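Local coordinates for phosphoglycolate phosphatase (Thermoplasma acidophilum, PDB 1L6R), which catalyses the magnesium-dependent dephosphorylation of 2-phosphoglycolate to glycolate and, less efficiently, releases phosphate from inorganic pyrophosphate, at residues 8-11 with 15-18; 29-34 with 215-220; 100-105 with 125-130; 137-142 with 146-151; 156-161 with 182-187. The protein carries 1 engineered substitution. All coordinates share one frame; numbering follows the deposited sequence.

Interaction 1: residues 8-11 with 15-18. Engineered in segment 15-18: Asn15 (natural residue Thr). With CA (calcium ion), chain C.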
# COMPACT_ATOMS: atom_id res chain seq x y z
N ALA A 8 -6.27 -17.48 -4.15
CA ALA A 8 -7.17 -16.59 -3.42
C ALA A 8 -6.62 -16.36 -2.02
O ALA A 8 -6.29 -17.31 -1.30
CB ALA A 8 -8.57 -17.19 -3.34
N ALA A 9 -6.52 -15.09 -1.63
CA ALA A 9 -6.03 -14.72 -0.31
C ALA A 9 -7.26 -14.20 0.43
O ALA A 9 -7.90 -13.23 -0.01
CB ALA A 9 -4.96 -13.64 -0.42
N ILE A 10 -7.58 -14.83 1.55
CA ILE A 10 -8.79 -14.51 2.30
C ILE A 10 -8.58 -14.06 3.73
O ILE A 10 -7.81 -14.67 4.48
CB ILE A 10 -9.71 -15.76 2.34
CG1 ILE A 10 -9.89 -16.33 0.92
CG2 ILE A 10 -11.05 -15.41 2.96
CD1 ILE A 10 -10.67 -17.63 0.88
N ASP A 11 -9.29 -12.98 4.10
CA ASP A 11 -9.28 -12.41 5.45
C ASP A 11 -10.11 -13.36 6.31
O ASP A 11 -11.34 -13.47 6.15
CB ASP A 11 -9.92 -11.02 5.36
CG ASP A 11 -10.25 -10.43 6.70
OD1 ASP A 11 -9.79 -10.92 7.75
OD2 ASP A 11 -11.01 -9.44 6.67
N ASN A 15 -14.13 -12.57 6.74
CA ASN A 15 -14.94 -13.29 5.77
C ASN A 15 -15.26 -14.76 6.00
O ASN A 15 -16.09 -15.31 5.28
CB ASN A 15 -14.26 -13.18 4.41
CG ASN A 15 -14.15 -11.76 3.93
OD1 ASN A 15 -15.09 -11.20 3.35
ND2 ASN A 15 -13.00 -11.13 4.20
N LEU A 16 -14.60 -15.39 6.96
CA LEU A 16 -14.84 -16.82 7.17
C LEU A 16 -15.60 -17.12 8.44
O LEU A 16 -15.75 -18.28 8.80
CB LEU A 16 -13.51 -17.58 7.18
CG LEU A 16 -12.68 -17.47 5.90
CD1 LEU A 16 -11.43 -18.34 6.02
CD2 LEU A 16 -13.51 -17.92 4.70
N THR A 17 -16.10 -16.09 9.12
CA THR A 17 -16.80 -16.30 10.37
C THR A 17 -18.23 -15.77 10.39
O THR A 17 -18.60 -14.93 9.57
CB THR A 17 -16.03 -15.65 11.55
OG1 THR A 17 -15.94 -14.23 11.35
CG2 THR A 17 -14.61 -16.22 11.63
N ASP A 18 -19.04 -16.29 11.30
CA ASP A 18 -20.42 -15.83 11.39
C ASP A 18 -20.53 -14.72 12.42
O ASP A 18 -19.52 -14.20 12.89
CB ASP A 18 -21.37 -16.99 11.72
CG ASP A 18 -21.14 -17.62 13.09
OD1 ASP A 18 -20.53 -16.98 13.97
OD2 ASP A 18 -21.60 -18.76 13.28
CA CA C . -11.06 -7.16 7.39
O HOH W 1 -9.17 -8.33 8.85
O HOH W 2 -11.90 -7.09 9.74

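Interaction 2: residues 29-34 with 215-220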
# COMPACT_ATOMS: atom_id res chain seq x y z
N GLU A 29 -16.42 -25.74 3.29
CA GLU A 29 -16.67 -26.65 2.17
C GLU A 29 -16.42 -25.96 0.83
O GLU A 29 -15.96 -26.60 -0.11
CB GLU A 29 -18.09 -27.22 2.22
CG GLU A 29 -18.37 -28.11 3.45
CD GLU A 29 -17.48 -29.36 3.56
OE1 GLU A 29 -16.72 -29.68 2.61
OE2 GLU A 29 -17.54 -30.05 4.60
N SER A 30 -16.71 -24.66 0.73
CA SER A 30 -16.46 -23.94 -0.52
C SER A 30 -14.96 -23.92 -0.79
O SER A 30 -14.50 -24.11 -1.92
CB SER A 30 -16.98 -22.50 -0.43
OG SER A 30 -18.39 -22.48 -0.29
N ILE A 31 -14.18 -23.67 0.26
CA ILE A 31 -12.73 -23.65 0.11
C ILE A 31 -12.22 -25.03 -0.34
O ILE A 31 -11.43 -25.12 -1.27
CB ILE A 31 -12.05 -23.23 1.43
CG1 ILE A 31 -12.24 -21.72 1.64
CG2 ILE A 31 -10.56 -23.60 1.41
CD1 ILE A 31 -11.86 -21.25 3.03
N ARG A 32 -12.67 -26.09 0.33
CA ARG A 32 -12.21 -27.42 -0.05
C ARG A 32 -12.62 -27.78 -1.47
O ARG A 32 -11.84 -28.39 -2.20
CB ARG A 32 -12.73 -28.47 0.93
CG ARG A 32 -12.13 -28.32 2.32
CD ARG A 32 -12.76 -29.29 3.30
NE ARG A 32 -12.20 -29.13 4.64
CZ ARG A 32 -12.71 -29.69 5.74
NH1 ARG A 32 -13.80 -30.45 5.65
NH2 ARG A 32 -12.15 -29.47 6.92
N SER A 33 -13.83 -27.38 -1.87
CA SER A 33 -14.30 -27.66 -3.23
C SER A 33 -13.42 -26.94 -4.24
O SER A 33 -12.95 -27.55 -5.21
CB SER A 33 -15.75 -27.21 -3.39
OG SER A 33 -16.64 -28.04 -2.65
N ALA A 34 -13.16 -25.66 -4.02
CA ALA A 34 -12.33 -24.89 -4.95
C ALA A 34 -10.91 -25.43 -5.01
O ALA A 34 -10.32 -25.50 -6.09
CB ALA A 34 -12.32 -23.42 -4.56
N GLU A 215 -20.97 -17.06 3.80
CA GLU A 215 -21.74 -17.51 2.65
C GLU A 215 -21.33 -16.82 1.36
O GLU A 215 -21.73 -17.25 0.27
CB GLU A 215 -23.24 -17.35 2.92
CG GLU A 215 -23.70 -18.28 4.03
CD GLU A 215 -25.20 -18.49 4.08
OE1 GLU A 215 -25.65 -19.23 4.98
OE2 GLU A 215 -25.92 -17.93 3.22
N GLU A 216 -20.52 -15.78 1.46
CA GLU A 216 -20.06 -15.10 0.25
C GLU A 216 -18.97 -15.91 -0.45
O GLU A 216 -18.77 -15.78 -1.66
CB GLU A 216 -19.51 -13.69 0.56
CG GLU A 216 -18.17 -13.65 1.31
CD GLU A 216 -18.35 -13.56 2.80
OE1 GLU A 216 -19.24 -14.23 3.34
OE2 GLU A 216 -17.57 -12.81 3.45
N ILE A 217 -18.28 -16.77 0.29
CA ILE A 217 -17.19 -17.53 -0.30
C ILE A 217 -17.65 -18.40 -1.47
O ILE A 217 -17.07 -18.35 -2.56
CB ILE A 217 -16.47 -18.39 0.77
CG1 ILE A 217 -15.97 -17.48 1.90
CG2 ILE A 217 -15.32 -19.15 0.13
CD1 ILE A 217 -15.05 -16.34 1.46
N GLY A 218 -18.71 -19.17 -1.24
CA GLY A 218 -19.24 -20.03 -2.29
C GLY A 218 -19.72 -19.24 -3.49
O GLY A 218 -19.43 -19.61 -4.64
N GLN A 219 -20.46 -18.16 -3.26
CA GLN A 219 -20.96 -17.39 -4.40
C GLN A 219 -19.82 -16.72 -5.18
O GLN A 219 -19.87 -16.64 -6.40
CB GLN A 219 -21.96 -16.33 -3.96
CG GLN A 219 -22.64 -15.67 -5.16
CD GLN A 219 -23.53 -14.51 -4.79
OE1 GLN A 219 -23.14 -13.64 -4.01
NE2 GLN A 219 -24.73 -14.47 -5.37
N ILE A 220 -18.81 -16.24 -4.46
CA ILE A 220 -17.66 -15.60 -5.09
C ILE A 220 -16.92 -16.62 -5.96
O ILE A 220 -16.61 -16.34 -7.11
CB ILE A 220 -16.70 -15.01 -4.03
CG1 ILE A 220 -17.33 -13.77 -3.39
CG2 ILE A 220 -15.35 -14.67 -4.66
CD1 ILE A 220 -16.59 -13.31 -2.14
O HOH W 3 -19.54 -20.26 1.25

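Interaction 3: residues 100-105 with 125-130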
# COMPACT_ATOMS: atom_id res chain seq x y z
N THR A 100 -1.87 4.86 30.30
CA THR A 100 -3.12 4.77 29.55
C THR A 100 -3.75 3.42 29.85
O THR A 100 -3.20 2.62 30.60
CB THR A 100 -2.93 4.87 28.03
OG1 THR A 100 -2.30 3.68 27.54
CG2 THR A 100 -2.09 6.08 27.67
N SER A 101 -4.91 3.18 29.25
CA SER A 101 -5.62 1.93 29.44
C SER A 101 -5.12 0.83 28.49
O SER A 101 -5.63 -0.28 28.52
CB SER A 101 -7.11 2.14 29.20
OG SER A 101 -7.34 2.53 27.86
N MET A 102 -4.13 1.16 27.66
CA MET A 102 -3.59 0.18 26.71
C MET A 102 -3.06 -1.01 27.50
O MET A 102 -2.30 -0.85 28.46
CB MET A 102 -2.46 0.80 25.90
CG MET A 102 -2.08 0.01 24.67
SD MET A 102 -0.60 0.68 23.89
CE MET A 102 -0.60 -0.27 22.35
N ARG A 103 -3.46 -2.22 27.11
CA ARG A 103 -3.04 -3.39 27.85
C ARG A 103 -2.82 -4.62 26.98
O ARG A 103 -3.42 -4.77 25.91
CB ARG A 103 -4.09 -3.70 28.92
CG ARG A 103 -5.52 -3.69 28.41
CD ARG A 103 -6.52 -3.74 29.57
NE ARG A 103 -7.90 -3.83 29.12
CZ ARG A 103 -8.60 -2.82 28.61
NH1 ARG A 103 -8.05 -1.62 28.49
NH2 ARG A 103 -9.86 -3.01 28.23
N SER A 104 -1.96 -5.50 27.47
CA SER A 104 -1.62 -6.74 26.79
C SER A 104 -2.80 -7.71 26.77
O SER A 104 -3.74 -7.60 27.56
CB SER A 104 -0.43 -7.40 27.49
OG SER A 104 0.05 -8.51 26.75
N ILE A 105 -2.74 -8.67 25.84
CA ILE A 105 -3.76 -9.69 25.74
C ILE A 105 -3.06 -11.03 25.80
O ILE A 105 -1.87 -11.14 25.49
CB ILE A 105 -4.59 -9.55 24.44
CG1 ILE A 105 -3.69 -9.68 23.20
CG2 ILE A 105 -5.28 -8.21 24.44
CD1 ILE A 105 -4.45 -9.57 21.87
N ASP A 125 -7.10 7.84 20.30
CA ASP A 125 -6.47 8.92 19.55
C ASP A 125 -5.07 9.23 20.05
O ASP A 125 -4.14 9.40 19.25
CB ASP A 125 -7.33 10.19 19.60
CG ASP A 125 -8.66 10.03 18.87
OD1 ASP A 125 -8.76 9.12 18.01
OD2 ASP A 125 -9.59 10.81 19.14
N TYR A 126 -4.89 9.29 21.36
CA TYR A 126 -3.58 9.57 21.91
C TYR A 126 -2.57 8.47 21.58
O TYR A 126 -1.45 8.75 21.14
CB TYR A 126 -3.65 9.74 23.42
CG TYR A 126 -2.29 9.93 24.04
CD1 TYR A 126 -1.56 11.10 23.85
CD2 TYR A 126 -1.72 8.92 24.82
CE1 TYR A 126 -0.30 11.26 24.41
CE2 TYR A 126 -0.46 9.07 25.39
CZ TYR A 126 0.25 10.25 25.18
OH TYR A 126 1.49 10.41 25.74
N VAL A 127 -2.96 7.23 21.81
CA VAL A 127 -2.05 6.12 21.54
C VAL A 127 -1.72 6.01 20.05
O VAL A 127 -0.58 5.69 19.70
CB VAL A 127 -2.62 4.80 22.07
CG1 VAL A 127 -1.78 3.63 21.58
CG2 VAL A 127 -2.63 4.82 23.60
N ARG A 128 -2.68 6.30 19.18
CA ARG A 128 -2.38 6.24 17.75
C ARG A 128 -1.32 7.28 17.40
O ARG A 128 -0.39 7.00 16.66
CB ARG A 128 -3.64 6.46 16.91
CG ARG A 128 -3.33 6.58 15.41
CD ARG A 128 -4.57 6.52 14.54
NE ARG A 128 -5.07 5.16 14.39
CZ ARG A 128 -6.32 4.79 14.64
NH1 ARG A 128 -7.20 5.68 15.07
NH2 ARG A 128 -6.69 3.53 14.46
N LYS A 129 -1.47 8.49 17.95
CA LYS A 129 -0.50 9.55 17.69
C LYS A 129 0.88 9.12 18.17
O LYS A 129 1.87 9.27 17.45
CB LYS A 129 -0.92 10.84 18.40
CG LYS A 129 -2.14 11.53 17.80
CD LYS A 129 -2.48 12.80 18.55
CE LYS A 129 -3.68 13.52 17.95
NZ LYS A 129 -3.99 14.78 18.67
N GLU A 130 0.95 8.58 19.38
CA GLU A 130 2.23 8.12 19.92
C GLU A 130 2.80 6.98 19.09
O GLU A 130 4.00 6.94 18.81
CB GLU A 130 2.05 7.66 21.37
CG GLU A 130 1.81 8.80 22.35
CD GLU A 130 2.90 9.85 22.28
OE1 GLU A 130 2.81 10.75 21.43
OE2 GLU A 130 3.86 9.75 23.07

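Interaction 4: residues 137-142 with 146-151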
# COMPACT_ATOMS: atom_id res chain seq x y z
N VAL A 137 1.63 1.59 13.56
CA VAL A 137 0.24 1.96 13.28
C VAL A 137 -0.63 1.07 14.14
O VAL A 137 -0.18 0.01 14.62
CB VAL A 137 -0.16 1.77 11.79
CG1 VAL A 137 0.69 2.67 10.89
CG2 VAL A 137 -0.02 0.32 11.38
N ILE A 138 -1.87 1.50 14.39
CA ILE A 138 -2.79 0.67 15.16
C ILE A 138 -4.14 0.60 14.45
O ILE A 138 -4.55 1.54 13.77
CB ILE A 138 -3.04 1.18 16.63
CG1 ILE A 138 -3.80 2.52 16.64
CG2 ILE A 138 -1.73 1.26 17.40
CD1 ILE A 138 -4.31 2.89 18.04
N PHE A 139 -4.79 -0.55 14.58
CA PHE A 139 -6.12 -0.77 14.02
C PHE A 139 -6.68 -2.01 14.68
O PHE A 139 -5.95 -2.77 15.33
CB PHE A 139 -6.12 -0.96 12.50
CG PHE A 139 -5.22 -2.06 12.03
CD1 PHE A 139 -3.90 -1.79 11.70
CD2 PHE A 139 -5.69 -3.37 11.93
CE1 PHE A 139 -3.04 -2.80 11.28
CE2 PHE A 139 -4.83 -4.40 11.51
CZ PHE A 139 -3.51 -4.11 11.19
N TYR A 140 -7.98 -2.21 14.52
CA TYR A 140 -8.65 -3.35 15.11
C TYR A 140 -8.96 -4.42 14.06
O TYR A 140 -9.29 -4.10 12.92
CB TYR A 140 -9.97 -2.90 15.77
CG TYR A 140 -10.65 -3.97 16.58
CD1 TYR A 140 -11.50 -4.91 15.98
CD2 TYR A 140 -10.40 -4.10 17.95
CE1 TYR A 140 -12.07 -5.93 16.71
CE2 TYR A 140 -10.96 -5.12 18.69
CZ TYR A 140 -11.79 -6.03 18.07
OH TYR A 140 -12.34 -7.05 18.80
N SER A 141 -8.80 -5.68 14.45
CA SER A 141 -9.14 -6.79 13.57
C SER A 141 -9.37 -8.03 14.41
O SER A 141 -8.57 -8.36 15.28
CB SER A 141 -8.04 -7.07 12.55
OG SER A 141 -8.52 -8.03 11.62
N GLY A 142 -10.47 -8.72 14.15
CA GLY A 142 -10.74 -9.95 14.87
C GLY A 142 -11.06 -9.79 16.33
O GLY A 142 -12.11 -9.26 16.70
N HIS A 146 -4.25 -4.06 17.14
CA HIS A 146 -2.95 -4.53 16.71
C HIS A 146 -2.03 -3.35 16.56
O HIS A 146 -2.41 -2.34 15.96
CB HIS A 146 -3.08 -5.22 15.36
CG HIS A 146 -3.90 -6.46 15.41
ND1 HIS A 146 -5.27 -6.47 15.29
CD2 HIS A 146 -3.53 -7.74 15.68
CE1 HIS A 146 -5.71 -7.70 15.48
NE2 HIS A 146 -4.68 -8.49 15.72
N LEU A 147 -0.84 -3.47 17.14
CA LEU A 147 0.20 -2.46 17.05
C LEU A 147 1.19 -3.10 16.08
O LEU A 147 1.89 -4.06 16.42
CB LEU A 147 0.85 -2.21 18.41
CG LEU A 147 2.03 -1.24 18.41
CD1 LEU A 147 1.59 0.16 18.01
CD2 LEU A 147 2.67 -1.24 19.80
N MET A 148 1.22 -2.54 14.88
CA MET A 148 2.03 -3.06 13.79
C MET A 148 3.13 -2.13 13.34
O MET A 148 3.03 -0.91 13.52
CB MET A 148 1.13 -3.30 12.57
CG MET A 148 -0.16 -4.04 12.82
SD MET A 148 0.12 -5.70 13.44
CE MET A 148 1.26 -6.31 12.20
N ASN A 149 4.15 -2.71 12.74
CA ASN A 149 5.23 -1.93 12.16
C ASN A 149 4.63 -1.37 10.85
O ASN A 149 3.84 -2.05 10.19
CB ASN A 149 6.42 -2.84 11.86
CG ASN A 149 7.13 -3.31 13.12
OD1 ASN A 149 7.85 -2.53 13.76
ND2 ASN A 149 6.93 -4.56 13.50
N ARG A 150 4.98 -0.15 10.48
CA ARG A 150 4.45 0.43 9.24
C ARG A 150 4.81 -0.48 8.06
O ARG A 150 5.97 -0.86 7.89
CB ARG A 150 5.04 1.83 9.01
CG ARG A 150 4.72 2.46 7.66
CD ARG A 150 3.28 2.93 7.54
NE ARG A 150 2.97 4.02 8.47
CZ ARG A 150 1.94 4.85 8.33
NH1 ARG A 150 1.11 4.73 7.31
NH2 ARG A 150 1.74 5.79 9.24
N GLY A 151 3.81 -0.84 7.26
CA GLY A 151 4.04 -1.69 6.10
C GLY A 151 3.84 -3.18 6.35
O GLY A 151 3.92 -3.98 5.42

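Interaction 5: residues 156-161 with 182-187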
# COMPACT_ATOMS: atom_id res chain seq x y z
N PHE A 156 1.63 -6.50 2.03
CA PHE A 156 2.93 -7.15 2.15
C PHE A 156 2.74 -8.66 1.93
O PHE A 156 3.49 -9.29 1.19
CB PHE A 156 3.52 -6.89 3.54
CG PHE A 156 4.78 -7.64 3.82
CD1 PHE A 156 6.02 -7.10 3.48
CD2 PHE A 156 4.74 -8.91 4.40
CE1 PHE A 156 7.20 -7.82 3.73
CE2 PHE A 156 5.91 -9.63 4.65
CZ PHE A 156 7.15 -9.08 4.31
N ALA A 157 1.73 -9.23 2.57
CA ALA A 157 1.48 -10.67 2.45
C ALA A 157 1.10 -11.10 1.03
O ALA A 157 1.61 -12.11 0.52
CB ALA A 157 0.38 -11.10 3.43
N VAL A 158 0.21 -10.35 0.39
CA VAL A 158 -0.22 -10.70 -0.97
C VAL A 158 0.95 -10.58 -1.94
O VAL A 158 1.11 -11.41 -2.83
CB VAL A 158 -1.43 -9.83 -1.41
CG1 VAL A 158 -1.73 -10.05 -2.88
CG2 VAL A 158 -2.66 -10.21 -0.58
N ASN A 159 1.77 -9.55 -1.78
CA ASN A 159 2.92 -9.42 -2.67
C ASN A 159 3.86 -10.59 -2.45
O ASN A 159 4.48 -11.08 -3.39
CB ASN A 159 3.65 -8.10 -2.43
CG ASN A 159 3.01 -6.96 -3.17
OD1 ASN A 159 2.67 -7.08 -4.35
ND2 ASN A 159 2.85 -5.83 -2.50
N LYS A 160 3.98 -11.05 -1.20
CA LYS A 160 4.85 -12.18 -0.90
C LYS A 160 4.32 -13.45 -1.58
O LYS A 160 5.09 -14.23 -2.13
CB LYS A 160 4.93 -12.38 0.62
CG LYS A 160 5.81 -13.54 1.03
CD LYS A 160 6.31 -13.34 2.45
CE LYS A 160 7.29 -12.17 2.52
NZ LYS A 160 8.49 -12.40 1.67
N LEU A 161 3.00 -13.65 -1.55
CA LEU A 161 2.41 -14.82 -2.21
C LEU A 161 2.65 -14.74 -3.72
O LEU A 161 2.95 -15.75 -4.37
CB LEU A 161 0.91 -14.87 -1.92
CG LEU A 161 0.52 -15.26 -0.48
CD1 LEU A 161 -0.93 -14.93 -0.25
CD2 LEU A 161 0.78 -16.75 -0.26
N MET A 182 -8.10 -2.73 2.86
CA MET A 182 -7.83 -1.87 1.72
C MET A 182 -6.40 -2.02 1.19
O MET A 182 -6.18 -1.90 -0.01
CB MET A 182 -8.13 -0.40 2.05
CG MET A 182 -8.06 0.52 0.82
SD MET A 182 -9.09 0.03 -0.60
CE MET A 182 -10.70 0.72 -0.11
N PRO A 183 -5.41 -2.31 2.06
CA PRO A 183 -4.06 -2.46 1.51
C PRO A 183 -3.98 -3.51 0.40
O PRO A 183 -3.25 -3.33 -0.57
CB PRO A 183 -3.22 -2.82 2.73
CG PRO A 183 -3.87 -2.01 3.80
CD PRO A 183 -5.36 -2.24 3.54
N MET A 184 -4.72 -4.62 0.53
CA MET A 184 -4.66 -5.60 -0.54
C MET A 184 -5.67 -5.27 -1.65
O MET A 184 -5.43 -5.60 -2.80
CB MET A 184 -4.83 -7.03 -0.02
CG MET A 184 -6.16 -7.40 0.60
SD MET A 184 -6.07 -9.14 1.12
CE MET A 184 -7.72 -9.34 1.78
N PHE A 185 -6.77 -4.60 -1.31
CA PHE A 185 -7.75 -4.24 -2.34
C PHE A 185 -7.25 -3.14 -3.27
O PHE A 185 -7.79 -2.95 -4.36
CB PHE A 185 -9.09 -3.83 -1.72
CG PHE A 185 -10.01 -4.99 -1.45
CD1 PHE A 185 -9.68 -5.95 -0.48
CD2 PHE A 185 -11.17 -5.17 -2.20
CE1 PHE A 185 -10.48 -7.06 -0.28
CE2 PHE A 185 -11.97 -6.28 -2.01
CZ PHE A 185 -11.64 -7.22 -1.05
N GLN A 186 -6.23 -2.41 -2.85
CA GLN A 186 -5.70 -1.37 -3.72
C GLN A 186 -4.62 -1.90 -4.67
O GLN A 186 -4.14 -1.17 -5.54
CB GLN A 186 -5.21 -0.18 -2.88
CG GLN A 186 -4.08 -0.44 -1.91
CD GLN A 186 -2.73 -0.40 -2.57
OE1 GLN A 186 -2.42 0.53 -3.32
NE2 GLN A 186 -1.90 -1.40 -2.29
N LEU A 187 -4.24 -3.18 -4.52
CA LEU A 187 -3.27 -3.80 -5.42
C LEU A 187 -4.01 -4.11 -6.73
O LEU A 187 -5.24 -4.12 -6.75
CB LEU A 187 -2.72 -5.10 -4.82
CG LEU A 187 -1.84 -4.97 -3.57
CD1 LEU A 187 -1.51 -6.36 -3.03
CD2 LEU A 187 -0.55 -4.22 -3.91

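Interaction 1: residues 8-11 with 15-18
Asp11 and Asn15 meet in a buried turn at the C-terminal end of strand 7-11, a central strand of the Rossmann-like HAD core, where the chain bends through the short helix 12-15 into the loop that follows. The turn encloses the DxD motif of HAD phosphatases, which opens with the nucleophile Asp11. Across the turn Asn15 N donates to Asp11 O at 3.0 Å; the bond is bent, 139° at the hydrogen, and the donor lies tilted from the carbonyl plane. Asn15 is an engineered residue, threonine in the natural protein; its CB sits 3.4 Å from Asp11 O. With CG anti to the backbone N (chi1 168°), the Asp11 carboxylate extends past the end of the strand to the metal. The two oxygens then divide the work: OD1 accepts from Gly14 N, which, with the metal bond, helps fix the rotation of the group, and takes a weak bond from a water, while OD2 binds calcium at 2.4 Å. Asp177, Asn180 and Asp181 complete the protein side of this site, which binds magnesium in the working enzyme. Behind the polar turn, Ile10 and Leu16 cross at about a right angle, and Leu16 also packs on Ile31 of helix 25-36. Ile10 CG2 touches Leu16 CD2 at 3.9 Å.

Interaction 2: residues 29-34 with 215-220
Ser30 and Gly218 bring two helices together on one flank of the Rossmann-like HAD core, helix 25-36 from early in the chain and helix 215-223 near its C-terminus. They run side by side in the same sense, with segment axes 9.0 Å apart at closest and inclined at 28°. The tightest van der Waals contact puts Ser30 OG 3.3 Å from Gly218 CA; Gly218 has no side chain to stand between the helices, and the backbones come within 5.1 Å from Ser30 CA to Gly218 CA.

The apolar part is carried by Ile217 CG2, which lies 3.8 Å from Ser30 CB and more loosely against Ile31 CG1. This methyl branch is anti to the backbone N of Ile217 and thereby faces helix 25-36, while the side chain also packs on Ile175 of the central sheet.

Polar linkage across the interface runs through one water. Ser30 OG lies beside its own backbone N (chi1 -64°), hydrogen-bonded to Lys26 O one turn back, and the same oxygen receives a bond from the water. That water in turn accepts from Gly218 N at 2.8 Å.

Interaction 3: residues 100-105 with 125-130
Thr100 and Met102 reach from a loop onto one side of helix 124-132, meeting Tyr126 and Val127 in the cap domain, the module inserted into the HAD core, away from the catalytic centre. Thr100 begins an ST turn: its OG1 accepts from Met102 N at 3.1 Å, a fairly straight bond of 159°, and is also bonded to Met96 O. With OG1 lodged between the backbone N and the carbonyl carbon (chi1 71°), CG2 is left facing the helix. There the methyl meets the Tyr126 ring at its edge, close to the ring plane, 4.0 Å from CD2, the two side chains crossing at about a right angle. One face of that ring carries Glu130 CG from the next turn of the helix, and its hydroxyl is hydrogen-bonded to Arg99. Replacing Thr100 with an alanine would probably leave Met102 N without its acceptor, freeing the turn to shift, and open a gap at the Tyr126 edge.

Val127 points its two methyls at different partners. CG2 lies 4.1 Å from Thr100 OG1, while CG1 faces the extended Met102 side chain, which approaches obliquely. Met96 and Leu93 of helix 87-96 pack against the same methionine. Met102 SD stops 3.9 Å from Val127 CG1, with its CE methyl slightly farther off.

Interaction 4: residues 137-142 with 146-151
Val137 and Met148 pair through two backbone bonds, each 2.9 Å from N to O, and Phe139 pairs with His146 in the same antiparallel, hydrogen-bonded fashion. At the second pair His146 N gives the shorter bond to Phe139 O, 2.8 Å, against 3.3 Å from Phe139 N to His146 O. Between them lies the non-hydrogen-bonded pair Ile138 and Leu147, whose side chains meet on the other face, Ile138 CG2 to Leu147 CD1 at 3.6 Å.

On the face of Val137, Phe139, His146 and Met148, Met148 CG, beside its own backbone N (chi1 -48°), lies 3.5 Å from Phe139 CE1, oblique to the ring. Phe139 CG is tucked between backbone N and carbonyl carbon (chi1 56°), which lays the ring back over the strands, with His146 CB over one face. The imidazole turns its edge to Ser141 O, 2.9 Å from CE1, and its NE2 makes a weak bond to Gly46 O. An alanine in place of His146 would probably open a gap beside Ser141 and leave Gly46 O without this donor.

Farther out, Val137 CG1 rests over one face of the Arg150 guanidinium, 3.6 Å from CZ, while Arg150 NH1 bonds Gln186 of the second subunit. The whole is a beta hairpin in the three-stranded antiparallel sheet of the HAD cap, its His146 end facing the metal-binding cleft.

Interaction 5: residues 156-161 with 182-187
Helix 154-164 and the short helix 182-185 with its following residues approach most closely at Val158 and Met184, whose CA atoms are 6.8 Å apart, and side chains alone bridge that distance. Val158 meets two partners by splitting its methyls. CG2 lies 3.9 Å from Met184 CB, with the sulfur about as near, the two side chains crossing at about a right angle. CG1, anti to the backbone N of Val158 (chi1 171°), turns to the other partner and comes 3.7 Å from Leu187 CD1; these two side chains slide past each other in opposite directions.

The contact belongs to the Rossmann-like HAD core, joining a helix beside the central sheet to the segment that directly follows the metal-binding Asn180 and Asp181. Met184 also packs on Leu44 of strand 40-44, and its side chain lies about 4 Å from that of Lys154, which probably binds substrate, judged by relatives.

Leu187 spreads its second methyl toward Asn159, CD2 to ND2 at 4.0 Å, so the amide meets carbon here. The polar need of Asn159 OD1 is met by the hydroxyl of Tyr169. The Gln186 side chain curls back so that its NE2 donates to Pro183 O at 2.9 Å, nearly straight at 164°, with donor and acceptor groups each lying in the other's plane.

Interaction 1 holds the nucleophile and its calcium ion; interactions 2 and 5 touch it, interaction 4 comes close and interaction 3 is remote. Interaction 2 adjoins it through Leu16 CD2, 3.7 Å from Ile217 CG1, so the paired helices back the nucleophile's turn. Interaction 5 comes up to the same strand through Val158 CG2, 4.1 Å from Ala9 CB. Interaction 4 belongs to the cap: its nearest atoms are about 5 Å from interaction 1, without touching, and the His146 side chain is about 4 Å from a calcium ion. Interaction 3 adjoins that hairpin, Arg128 NH2 probably bonding Ile138 O at 3.0 Å; its centre is about 38 Å from that of interaction 2. Interactions 4 and 5 both reach the second subunit.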